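Local coordinates for protein gamma-glutamyltranspeptidase (Streptomyces lincolnensis, PDB 6J3A) that is an LmbA-like homologue that probably cleaves or transfers gamma-glutamyl-type groups, as other gamma-glutamyltranspeptidases of the Ntn-hydrolase clan do, at residues A[35-40]-A[65-70]; A[118-123]-A[207-212]; A[256-261]-A[274-279]; A[511-516]-A[530-535]. All coordinates share one frame; numbering follows the deposited sequence.

How the contacts relate
Followed from the N terminus, the four contacts come strictly in series: each closes before the next opens, and none nests in or crosses another. Contact 1 closes 24 intervening residues, bringing helix 36-50 to the end of strand 61-66. Contact 2 spans 83 residues, largely helical, and pairs helices 111-122 and 205-217. Contact 3 closes a 12-residue, strand-rich excursion between strand 256-265 and the loop ahead of helix 280-288; contact 4 joins helices 506-519 and 529-534 across 13 residues. A probable hydrogen bond from Asn35 ND2 to His122 O (2.8 Å) links contacts 1 and 2, and another between Asp121 OD2 and Tyr257 OH (2.8 Å) links contacts 2 and 3. Contact 4 stands apart, its nearest atoms about 9 Å from contact 3.

Contact 1: residues A[35-40]-A[65-70]; sequences NAYDAA and LAPAGG
The backbones of Tyr37, in the first turn of helix 36-50, and Leu65, near the end of strand 61-66, stay well apart, with 8.4 Å between their CA atoms, and the tyrosine side chain spans the gap. With CG anti to the carbonyl carbon (chi1 -50°), the phenol is directed at the strand and crosses the Leu65 side chain at about a right angle; its CE1 lies 3.8 Å from Leu65 CB. The hydroxyl continues to the peptide between Ala66 and Pro67. Tyr37 OH is 3.2 Å from Pro67 N, but that tertiary amide nitrogen carries no hydrogen, so this is packing alone; Pro67 CA meets the ring at its edge. The polar need of the hydroxyl is met by Met433 O. Behind the tyrosine a capping box fixes the start of the helix. Asn35 OD1 accepts from Tyr37 N at 2.8 Å and from Asp38 N at 2.9 Å, the two donors coming from opposite faces of the amide plane, and the second bond is the straighter (163° against 130°). In return Asn35 N donates to Asp38 OD2 at 2.9 Å, on its anti lone pair. Around this joint, Leu118 of helix 111-122 touches Tyr37 and His122 touches Leu65, helix 20-31 packs on Asp38 and Ala39, and strand 424-428 meets Asn35, Ala36 and Ala39.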
loop_
_atom_site.group_PDB
_atom_site.type_symbol
_atom_site.label_atom_id
_atom_site.label_comp_id
_atom_site.label_asym_id
_atom_site.label_seq_id
_atom_site.Cartn_x
_atom_site.Cartn_y
_atom_site.Cartn_z
ATOM N N ASN A 35 -6.144 -10.463 17.665
ATOM C CA ASN A 35 -4.724 -10.812 17.558
ATOM C C ASN A 35 -4.395 -11.278 16.148
ATOM O O ASN A 35 -5.270 -11.279 15.290
ATOM C CB ASN A 35 -4.321 -11.826 18.652
ATOM C CG ASN A 35 -4.963 -13.191 18.486
ATOM O OD1 ASN A 35 -5.226 -13.652 17.380
ATOM N ND2 ASN A 35 -5.196 -13.857 19.606
ATOM N N ALA A 36 -3.142 -11.664 15.909
ATOM C CA ALA A 36 -2.684 -12.058 14.566
ATOM C C ALA A 36 -3.459 -13.242 13.996
ATOM O O ALA A 36 -3.619 -13.370 12.782
ATOM C CB ALA A 36 -1.193 -12.369 14.577
ATOM N N TYR A 37 -3.940 -14.096 14.891
ATOM C CA TYR A 37 -4.639 -15.316 14.517
ATOM C C TYR A 37 -6.085 -15.000 14.154
ATOM O O TYR A 37 -6.535 -15.407 13.083
ATOM C CB TYR A 37 -4.477 -16.384 15.617
ATOM C CG TYR A 37 -3.009 -16.512 15.981
ATOM C CD1 TYR A 37 -2.063 -16.865 15.018
ATOM C CD2 TYR A 37 -2.549 -16.165 17.246
ATOM C CE1 TYR A 37 -0.711 -16.922 15.323
ATOM C CE2 TYR A 37 -1.198 -16.221 17.559
ATOM C CZ TYR A 37 -0.285 -16.599 16.592
ATOM O OH TYR A 37 1.053 -16.658 16.904
ATOM N N ASP A 38 -6.788 -14.250 15.008
ATOM C CA ASP A 38 -8.095 -13.691 14.643
ATOM C C ASP A 38 -8.014 -13.047 13.260
ATOM O O ASP A 38 -8.857 -13.281 12.386
ATOM C CB ASP A 38 -8.518 -12.602 15.614
ATOM C CG ASP A 38 -8.749 -13.112 17.004
ATOM O OD1 ASP A 38 -9.530 -14.062 17.173
ATOM O OD2 ASP A 38 -8.166 -12.544 17.957
ATOM N N ALA A 39 -6.987 -12.227 13.081
ATOM C CA ALA A 39 -6.808 -11.468 11.856
ATOM C C ALA A 39 -6.678 -12.377 10.651
ATOM O O ALA A 39 -7.359 -12.190 9.649
ATOM C CB ALA A 39 -5.581 -10.581 11.967
ATOM N N ALA A 40 -5.802 -13.363 10.767
ATOM C CA ALA A 40 -5.508 -14.257 9.658
ATOM C C ALA A 40 -6.720 -15.097 9.244
ATOM O O ALA A 40 -6.918 -15.358 8.052
ATOM C CB ALA A 40 -4.346 -15.152 10.014
ATOM N N LEU A 65 2.723 -20.798 12.845
ATOM C CA LEU A 65 2.452 -19.835 13.898
ATOM C C LEU A 65 3.670 -19.698 14.816
ATOM O O LEU A 65 4.409 -20.657 15.039
ATOM C CB LEU A 65 1.183 -20.193 14.679
ATOM C CG LEU A 65 0.943 -21.624 15.179
ATOM C CD1 LEU A 65 -0.020 -21.604 16.364
ATOM C CD2 LEU A 65 0.394 -22.548 14.094
ATOM N N ALA A 66 3.876 -18.485 15.315
ATOM C CA ALA A 66 4.975 -18.175 16.220
ATOM C C ALA A 66 4.434 -17.243 17.290
ATOM O O ALA A 66 4.676 -16.036 17.218
ATOM C CB ALA A 66 6.115 -17.514 15.464
ATOM N N PRO A 67 3.679 -17.792 18.279
ATOM C CA PRO A 67 3.138 -16.974 19.388
ATOM C C PRO A 67 4.249 -16.265 20.173
ATOM O O PRO A 67 5.331 -16.815 20.334
ATOM C CB PRO A 67 2.389 -17.990 20.273
ATOM C CG PRO A 67 2.316 -19.257 19.491
ATOM C CD PRO A 67 3.450 -19.230 18.508
ATOM N N ALA A 68 3.972 -15.054 20.640
ATOM C CA ALA A 68 4.986 -14.174 21.234
ATOM C C ALA A 68 6.015 -14.917 22.091
ATOM O O ALA A 68 7.212 -14.922 21.778
ATOM C CB ALA A 68 4.313 -13.077 22.044
ATOM N N GLY A 69 5.536 -15.570 23.140
ATOM C CA GLY A 69 6.423 -16.257 24.078
ATOM C C GLY A 69 7.048 -17.546 23.555
ATOM O O GLY A 69 8.267 -17.712 23.589
ATOM N N GLY A 70 6.211 -18.444 23.045
ATOM C CA GLY A 70 6.591 -19.849 22.860
ATOM C C GLY A 70 7.149 -20.320 21.520
ATOM O O GLY A 70 7.791 -19.567 20.779
#

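Contact 2: residues A[118-123]-A[207-212]; sequences LLRDHG and AQIEAA
An interhelical salt bridge at the edge of an apolar seam joins Arg120 to Glu210, where helices 111-122 and 205-217 run roughly antiparallel (153° between the directions of the local segments). The axes come within 9.4 Å, and the nearest CA atoms are those of Arg120 and Ile209. In the seam Leu119 and Ile209 cross at about a right angle, Ile209 CD1 lying 3.6 Å from Leu119 CG and 3.7 Å from Leu119 CD2. The other branch of the isoleucine turns to the arginine stem: Ile209 CG2 is 3.8 Å from Arg120 CB. Beyond this the Arg120 chain bends at its third torsion (chi3 62°), which lets the guanidinium turn its edge to two acids. Toward the other helix, Arg120 NH1 donates to Glu210 OE1 at 2.7 Å; the 134° angle at the hydrogen marks a short but bent bond, entering on the syn side of the carboxylate and somewhat out of its plane. Within its own helix, Arg120 NE meets Asp121 OD1 at 3.0 Å, with a weak second bond from NH2. On the far side of the bridge, Glu210 OE2 forms a salt bridge with Arg213. Arg120, Asp121 and Glu210 thus form a salt-bridge network flanking the leucine-isoleucine packing of a roughly antiparallel helix pair.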
loop_
_atom_site.group_PDB
_atom_site.type_symbol
_atom_site.label_atom_id
_atom_site.label_comp_id
_atom_site.label_asym_id
_atom_site.label_seq_id
_atom_site.Cartn_x
_atom_site.Cartn_y
_atom_site.Cartn_z
ATOM N N LEU A 118 -7.231 -22.893 14.638
ATOM C CA LEU A 118 -6.481 -21.674 14.918
ATOM C C LEU A 118 -7.300 -20.702 15.760
ATOM O O LEU A 118 -6.860 -20.260 16.817
ATOM C CB LEU A 118 -6.033 -21.007 13.618
ATOM C CG LEU A 118 -4.961 -19.922 13.798
ATOM C CD1 LEU A 118 -3.621 -20.478 14.265
ATOM C CD2 LEU A 118 -4.768 -19.172 12.497
ATOM N N LEU A 119 -8.499 -20.400 15.293
ATOM C CA LEU A 119 -9.403 -19.527 16.021
ATOM C C LEU A 119 -9.673 -20.036 17.442
ATOM O O LEU A 119 -9.642 -19.272 18.391
ATOM C CB LEU A 119 -10.721 -19.357 15.251
ATOM C CG LEU A 119 -11.629 -18.174 15.618
ATOM C CD1 LEU A 119 -10.910 -16.839 15.485
ATOM C CD2 LEU A 119 -12.876 -18.164 14.750
ATOM N N ARG A 120 -9.897 -21.331 17.587
ATOM C CA ARG A 120 -10.274 -21.904 18.876
ATOM C C ARG A 120 -9.134 -21.873 19.890
ATOM O O ARG A 120 -9.350 -21.533 21.058
ATOM C CB ARG A 120 -10.752 -23.343 18.691
ATOM C CG ARG A 120 -11.364 -23.960 19.943
ATOM C CD ARG A 120 -11.438 -25.468 19.856
ATOM N NE ARG A 120 -10.108 -26.070 19.735
ATOM C CZ ARG A 120 -9.834 -27.370 19.830
ATOM N NH1 ARG A 120 -10.791 -28.266 20.055
ATOM N NH2 ARG A 120 -8.575 -27.779 19.700
ATOM N N ASP A 121 -7.939 -22.250 19.439
ATOM C CA ASP A 121 -6.767 -22.375 20.314
ATOM C C ASP A 121 -6.019 -21.059 20.536
ATOM O O ASP A 121 -5.632 -20.761 21.667
ATOM C CB ASP A 121 -5.796 -23.441 19.774
ATOM C CG ASP A 121 -6.350 -24.858 19.884
ATOM O OD1 ASP A 121 -7.434 -25.056 20.462
ATOM O OD2 ASP A 121 -5.693 -25.791 19.391
ATOM N N HIS A 122 -5.824 -20.281 19.473
ATOM C CA HIS A 122 -4.972 -19.075 19.528
ATOM C C HIS A 122 -5.662 -17.726 19.299
ATOM O O HIS A 122 -5.040 -16.682 19.475
ATOM C CB HIS A 122 -3.826 -19.242 18.540
ATOM C CG HIS A 122 -3.011 -20.467 18.791
ATOM N ND1 HIS A 122 -1.949 -20.480 19.667
ATOM C CD2 HIS A 122 -3.129 -21.731 18.320
ATOM C CE1 HIS A 122 -1.434 -21.696 19.710
ATOM N NE2 HIS A 122 -2.130 -22.473 18.900
ATOM N N GLY A 123 -6.935 -17.748 18.926
ATOM C CA GLY A 123 -7.703 -16.532 18.732
ATOM C C GLY A 123 -8.458 -16.116 19.982
ATOM O O GLY A 123 -8.516 -16.852 20.970
ATOM N N ALA A 207 -16.975 -23.291 22.071
ATOM C CA ALA A 207 -17.979 -24.296 21.737
ATOM C C ALA A 207 -18.603 -24.019 20.377
ATOM O O ALA A 207 -18.968 -24.961 19.662
ATOM C CB ALA A 207 -19.060 -24.354 22.809
ATOM N N GLN A 208 -18.725 -22.733 20.039
ATOM C CA GLN A 208 -19.306 -22.295 18.766
ATOM C C GLN A 208 -18.443 -22.718 17.598
ATOM O O GLN A 208 -18.954 -23.174 16.572
ATOM C CB GLN A 208 -19.455 -20.774 18.729
ATOM C CG GLN A 208 -20.437 -20.222 19.748
ATOM C CD GLN A 208 -20.694 -18.735 19.593
ATOM O OE1 GLN A 208 -19.769 -17.938 19.440
ATOM N NE2 GLN A 208 -21.960 -18.355 19.641
ATOM N N ILE A 209 -17.136 -22.541 17.765
ATOM C CA ILE A 209 -16.146 -22.950 16.774
ATOM C C ILE A 209 -16.130 -24.474 16.636
ATOM O O ILE A 209 -16.107 -24.996 15.530
ATOM C CB ILE A 209 -14.749 -22.386 17.130
ATOM C CG1 ILE A 209 -14.738 -20.863 16.949
ATOM C CG2 ILE A 209 -13.661 -22.973 16.249
ATOM C CD1 ILE A 209 -13.711 -20.150 17.802
ATOM N N GLU A 210 -16.156 -25.175 17.764
ATOM C CA GLU A 210 -16.189 -26.642 17.776
ATOM C C GLU A 210 -17.461 -27.197 17.122
ATOM O O GLU A 210 -17.400 -28.183 16.380
ATOM C CB GLU A 210 -16.053 -27.161 19.212
ATOM C CG GLU A 210 -15.655 -28.627 19.323
ATOM C CD GLU A 210 -14.263 -28.914 18.793
ATOM O OE1 GLU A 210 -13.321 -28.159 19.117
ATOM O OE2 GLU A 210 -14.109 -29.907 18.047
ATOM N N ALA A 211 -18.603 -26.564 17.395
ATOM C CA ALA A 211 -19.872 -26.905 16.716
ATOM C C ALA A 211 -19.803 -26.654 15.213
ATOM O O ALA A 211 -20.316 -27.449 14.428
ATOM C CB ALA A 211 -21.031 -26.130 17.313
ATOM N N ALA A 212 -19.169 -25.549 14.824
ATOM C CA ALA A 212 -18.913 -25.237 13.413
ATOM C C ALA A 212 -18.017 -26.268 12.721
ATOM O O ALA A 212 -18.195 -26.557 11.536
ATOM C CB ALA A 212 -18.299 -23.857 13.284
#

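Contact 3: residues A[256-261]-A[274-279]; sequences TYEAPA and GPWSQG
Glu258 reaches from strand 256-265 to Trp276, in the loop leading to helix 280-288. From CB, which points toward that loop, the chain passes through CG and stays extended (chi2 173°), delivering CD to 3.6 Å from Trp276 NE1. At the tip, Glu258 OE1 accepts from Trp276 NE1 at 2.7 Å, with 152° at the hydrogen. The oxygen uses its syn lone pair and sits at the indole edge, slightly tilted from the ring plane, also 3.6 Å from Trp276 CE2; carboxylate and ring planes stand nearly perpendicular (86°). The second oxygen, OE2, forms a salt bridge with Arg478, which also makes a cation-pi contact with Trp276. Farther along, Ala261 CB packs 4.4 Å from Gly274 CA. The loop itself is shaped by a type I turn from Gly274 to Ser277: Gly274 O, lying over the rim of one indole face, takes bonds from Ser277 N at 2.7 Å and Ser277 OG at 2.8 Å, and Ser277 OG in turn accepts from Gly279 N, a capping bond ahead of the helix. With a phenylalanine in place of Trp276 the indole N-H is gone, which would probably leave Glu258 OE1 without this donor and the carboxylate freer to turn about Arg478. Since both oxygens are engaged, and one partner is a cation, the glutamate is likely to remain ionised, its negative charge balanced by Arg478.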
loop_
_atom_site.group_PDB
_atom_site.type_symbol
_atom_site.label_atom_id
_atom_site.label_comp_id
_atom_site.label_asym_id
_atom_site.label_seq_id
_atom_site.Cartn_x
_atom_site.Cartn_y
_atom_site.Cartn_z
ATOM N N THR A 256 -4.320 -31.089 12.252
ATOM C CA THR A 256 -3.410 -31.457 13.341
ATOM C C THR A 256 -2.262 -30.473 13.463
ATOM O O THR A 256 -1.990 -29.722 12.525
ATOM C CB THR A 256 -2.806 -32.851 13.122
ATOM O OG1 THR A 256 -2.239 -32.925 11.809
ATOM C CG2 THR A 256 -3.873 -33.907 13.271
ATOM N N TYR A 257 -1.588 -30.514 14.616
ATOM C CA TYR A 257 -0.411 -29.684 14.902
ATOM C C TYR A 257 0.878 -30.488 14.733
ATOM O O TYR A 257 0.884 -31.698 14.923
ATOM C CB TYR A 257 -0.459 -29.145 16.326
ATOM C CG TYR A 257 -1.423 -28.000 16.570
ATOM C CD1 TYR A 257 -1.176 -26.717 16.064
ATOM C CD2 TYR A 257 -2.565 -28.185 17.356
ATOM C CE1 TYR A 257 -2.053 -25.663 16.318
ATOM C CE2 TYR A 257 -3.445 -27.139 17.611
ATOM C CZ TYR A 257 -3.186 -25.881 17.097
ATOM O OH TYR A 257 -4.057 -24.844 17.347
ATOM N N GLU A 258 1.968 -29.804 14.388
ATOM C CA GLU A 258 3.281 -30.437 14.198
ATOM C C GLU A 258 4.425 -29.513 14.553
ATOM O O GLU A 258 4.279 -28.295 14.563
ATOM C CB GLU A 258 3.464 -30.868 12.753
ATOM C CG GLU A 258 2.642 -32.079 12.417
ATOM C CD GLU A 258 2.673 -32.435 10.959
ATOM O OE1 GLU A 258 3.570 -31.949 10.225
ATOM O OE2 GLU A 258 1.790 -33.229 10.568
ATOM N N ALA A 259 5.571 -30.111 14.843
ATOM C CA ALA A 259 6.801 -29.366 14.933
ATOM C C ALA A 259 7.136 -28.990 13.500
ATOM O O ALA A 259 6.846 -29.762 12.582
ATOM C CB ALA A 259 7.911 -30.222 15.527
ATOM N N PRO A 260 7.746 -27.812 13.297
ATOM C CA PRO A 260 8.235 -27.458 11.968
ATOM C C PRO A 260 9.515 -28.193 11.625
ATOM O O PRO A 260 10.226 -28.640 12.511
ATOM C CB PRO A 260 8.539 -25.965 12.097
ATOM C CG PRO A 260 8.893 -25.785 13.538
ATOM C CD PRO A 260 8.003 -26.740 14.279
ATOM N N ALA A 261 9.787 -28.321 10.334
ATOM C CA ALA A 261 11.117 -28.660 9.849
ATOM C C ALA A 261 11.921 -27.372 9.906
ATOM O O ALA A 261 11.416 -26.309 9.564
ATOM C CB ALA A 261 11.045 -29.196 8.429
ATOM N N GLY A 274 6.660 -29.746 7.390
ATOM C CA GLY A 274 7.311 -31.046 7.160
ATOM C C GLY A 274 7.226 -31.570 5.736
ATOM O O GLY A 274 6.462 -31.046 4.925
ATOM N N PRO A 275 7.974 -32.647 5.428
ATOM C CA PRO A 275 8.164 -33.104 4.033
ATOM C C PRO A 275 6.937 -33.698 3.327
ATOM O O PRO A 275 7.032 -34.050 2.146
ATOM C CB PRO A 275 9.281 -34.143 4.149
ATOM C CG PRO A 275 9.170 -34.657 5.546
ATOM C CD PRO A 275 8.423 -33.662 6.397
ATOM N N TRP A 276 5.807 -33.807 4.031
ATOM C CA TRP A 276 4.486 -33.926 3.371
ATOM C C TRP A 276 4.134 -32.671 2.529
ATOM O O TRP A 276 3.255 -32.723 1.663
ATOM C CB TRP A 276 3.356 -34.240 4.378
ATOM C CG TRP A 276 3.254 -33.260 5.499
ATOM C CD1 TRP A 276 3.828 -33.377 6.724
ATOM C CD2 TRP A 276 2.558 -32.003 5.498
ATOM N NE1 TRP A 276 3.545 -32.272 7.495
ATOM C CE2 TRP A 276 2.765 -31.413 6.769
ATOM C CE3 TRP A 276 1.777 -31.318 4.553
ATOM C CZ2 TRP A 276 2.217 -30.171 7.123
ATOM C CZ3 TRP A 276 1.230 -30.070 4.907
ATOM C CH2 TRP A 276 1.453 -29.518 6.182
ATOM N N SER A 277 4.789 -31.546 2.816
ATOM C CA SER A 277 4.835 -30.407 1.910
ATOM C C SER A 277 6.170 -30.411 1.163
ATOM O O SER A 277 7.055 -31.190 1.485
ATOM C CB SER A 277 4.677 -29.111 2.702
ATOM O OG SER A 277 5.891 -28.763 3.356
ATOM N N GLN A 278 6.327 -29.520 0.188
ATOM C CA GLN A 278 7.660 -29.242 -0.381
ATOM C C GLN A 278 8.532 -28.366 0.536
ATOM O O GLN A 278 9.683 -28.063 0.187
ATOM C CB GLN A 278 7.557 -28.570 -1.763
ATOM C CG GLN A 278 7.005 -27.138 -1.768
ATOM C CD GLN A 278 7.188 -26.407 -3.097
ATOM O OE1 GLN A 278 6.360 -25.584 -3.468
ATOM N NE2 GLN A 278 8.283 -26.685 -3.804
ATOM N N GLY A 279 7.985 -27.942 1.677
ATOM C CA GLY A 279 8.639 -26.991 2.585
ATOM C C GLY A 279 10.129 -27.176 2.772
ATOM O O GLY A 279 10.917 -26.239 2.561
#

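Contact 4: residues A[511-516]-A[530-535]; sequences LHFFLA and QGAIDA
Apolar contacts come first: Phe513, Ala516, Ala532 and Ile533, all buried, make up the interface. Ala516 CB and Ala532 CB meet at 3.8 Å, the methyls letting their CA atoms come within 5.4 Å. Beside them, Phe513 CB does not aim at the other helix, but with CG anti to the backbone N (chi1 168°) the ring end swings over to it. Ala532 CB, 3.8 Å from Phe513 CD1, and Ile533 CG1, 3.6 Å from Phe513 CE1, both sit oblique to the ring, and the Phe513 and Ile533 side chains run side by side. An alanine in place of Phe513 is likely to open a gap beside Ile533 and Ala532. The elements joined are helices 506-519 and 529-534, successive in the chain and roughly antiparallel, with 143° between the local directions and axes 8.8 Å apart. Phe513 also touches Met496 and Phe498, so helix 506-519 packs on strand 493-499, consistent with the layered alpha-beta-beta-alpha fold of the Ntn clan. Side-chain hydrogen bonds belong to the second helix, away from the interface. Gln530 NE2 donates to Asp534 OD1 one turn on, at 2.7 Å and 162°, in the plane of its amide but from above the carboxylate plane. The same two side chains reach Ala605 O and Thr4 N.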
loop_
_atom_site.group_PDB
_atom_site.type_symbol
_atom_site.label_atom_id
_atom_site.label_comp_id
_atom_site.label_asym_id
_atom_site.label_seq_id
_atom_site.Cartn_x
_atom_site.Cartn_y
_atom_site.Cartn_z
ATOM N N LEU A 511 13.277 -18.725 -1.381
ATOM C CA LEU A 511 14.717 -18.846 -1.153
ATOM C C LEU A 511 15.441 -17.593 -1.631
ATOM O O LEU A 511 16.281 -17.058 -0.913
ATOM C CB LEU A 511 15.332 -20.066 -1.842
ATOM C CG LEU A 511 16.844 -20.123 -1.521
ATOM C CD1 LEU A 511 17.105 -20.981 -0.298
ATOM C CD2 LEU A 511 17.680 -20.563 -2.708
ATOM N N HIS A 512 15.111 -17.127 -2.831
ATOM C CA HIS A 512 15.776 -15.933 -3.369
ATOM C C HIS A 512 15.476 -14.734 -2.461
ATOM O O HIS A 512 16.389 -14.006 -2.043
ATOM C CB HIS A 512 15.375 -15.660 -4.827
ATOM C CG HIS A 512 15.395 -16.882 -5.694
ATOM N ND1 HIS A 512 16.230 -17.945 -5.448
ATOM C CD2 HIS A 512 14.665 -17.222 -6.782
ATOM C CE1 HIS A 512 16.020 -18.884 -6.352
ATOM N NE2 HIS A 512 15.074 -18.470 -7.173
ATOM N N PHE A 513 14.204 -14.575 -2.115
ATOM C CA PHE A 513 13.763 -13.516 -1.206
ATOM C C PHE A 513 14.488 -13.531 0.137
ATOM O O PHE A 513 15.093 -12.531 0.524
ATOM C CB PHE A 513 12.268 -13.659 -0.970
ATOM C CG PHE A 513 11.744 -12.827 0.149
ATOM C CD1 PHE A 513 11.612 -11.463 0.002
ATOM C CD2 PHE A 513 11.364 -13.415 1.345
ATOM C CE1 PHE A 513 11.110 -10.688 1.033
ATOM C CE2 PHE A 513 10.861 -12.649 2.379
ATOM C CZ PHE A 513 10.731 -11.283 2.223
ATOM N N PHE A 514 14.416 -14.663 0.836
ATOM C CA PHE A 514 15.026 -14.798 2.160
ATOM C C PHE A 514 16.520 -14.507 2.163
ATOM O O PHE A 514 17.010 -13.851 3.079
ATOM C CB PHE A 514 14.798 -16.186 2.736
ATOM C CG PHE A 514 15.605 -16.464 3.977
ATOM C CD1 PHE A 514 15.104 -16.134 5.233
ATOM C CD2 PHE A 514 16.864 -17.055 3.885
ATOM C CE1 PHE A 514 15.838 -16.395 6.372
ATOM C CE2 PHE A 514 17.605 -17.313 5.020
ATOM C CZ PHE A 514 17.092 -16.983 6.267
ATOM N N LEU A 515 17.243 -15.015 1.167
ATOM C CA LEU A 515 18.671 -14.673 1.021
ATOM C C LEU A 515 18.880 -13.172 0.766
ATOM O O LEU A 515 19.775 -12.539 1.346
ATOM C CB LEU A 515 19.346 -15.499 -0.087
ATOM C CG LEU A 515 19.522 -17.004 0.173
ATOM C CD1 LEU A 515 20.197 -17.671 -1.014
ATOM C CD2 LEU A 515 20.318 -17.287 1.432
ATOM N N ALA A 516 18.052 -12.597 -0.092
ATOM C CA ALA A 516 18.119 -11.160 -0.311
ATOM C C ALA A 516 17.909 -10.400 1.002
ATOM O O ALA A 516 18.691 -9.507 1.315
ATOM C CB ALA A 516 17.120 -10.730 -1.362
ATOM N N GLN A 530 10.878 -4.861 1.215
ATOM C CA GLN A 530 10.332 -4.491 -0.097
ATOM C C GLN A 530 11.389 -4.458 -1.212
ATOM O O GLN A 530 11.091 -4.812 -2.349
ATOM C CB GLN A 530 9.574 -3.159 -0.035
ATOM C CG GLN A 530 8.810 -2.802 -1.307
ATOM C CD GLN A 530 7.621 -3.704 -1.577
ATOM O OE1 GLN A 530 6.759 -3.887 -0.711
ATOM N NE2 GLN A 530 7.549 -4.248 -2.794
ATOM N N GLY A 531 12.608 -4.041 -0.890
ATOM C CA GLY A 531 13.699 -4.064 -1.860
ATOM C C GLY A 531 14.023 -5.486 -2.284
ATOM O O GLY A 531 14.394 -5.731 -3.442
ATOM N N ALA A 532 13.881 -6.421 -1.341
ATOM C CA ALA A 532 14.062 -7.846 -1.623
ATOM C C ALA A 532 12.937 -8.376 -2.514
ATOM O O ALA A 532 13.191 -9.107 -3.462
ATOM C CB ALA A 532 14.146 -8.647 -0.334
ATOM N N ILE A 533 11.702 -7.977 -2.222
ATOM C CA ILE A 533 10.549 -8.342 -3.046
ATOM C C ILE A 533 10.617 -7.758 -4.457
ATOM O O ILE A 533 10.410 -8.480 -5.428
ATOM C CB ILE A 533 9.235 -7.898 -2.385
ATOM C CG1 ILE A 533 8.990 -8.744 -1.124
ATOM C CG2 ILE A 533 8.074 -8.030 -3.366
ATOM C CD1 ILE A 533 7.746 -8.402 -0.336
ATOM N N ASP A 534 10.848 -6.444 -4.547
ATOM C CA ASP A 534 11.067 -5.746 -5.828
ATOM C C ASP A 534 12.174 -6.386 -6.644
ATOM O O ASP A 534 12.069 -6.449 -7.864
ATOM C CB ASP A 534 11.437 -4.268 -5.623
ATOM C CG ASP A 534 10.229 -3.364 -5.367
ATOM O OD1 ASP A 534 9.131 -3.846 -5.002
ATOM O OD2 ASP A 534 10.407 -2.136 -5.516
ATOM N N ALA A 535 13.227 -6.868 -5.982
ATOM C CA ALA A 535 14.383 -7.430 -6.683
ATOM C C ALA A 535 13.961 -8.388 -7.806
ATOM O O ALA A 535 13.021 -9.183 -7.628
ATOM C CB ALA A 535 15.312 -8.138 -5.713
#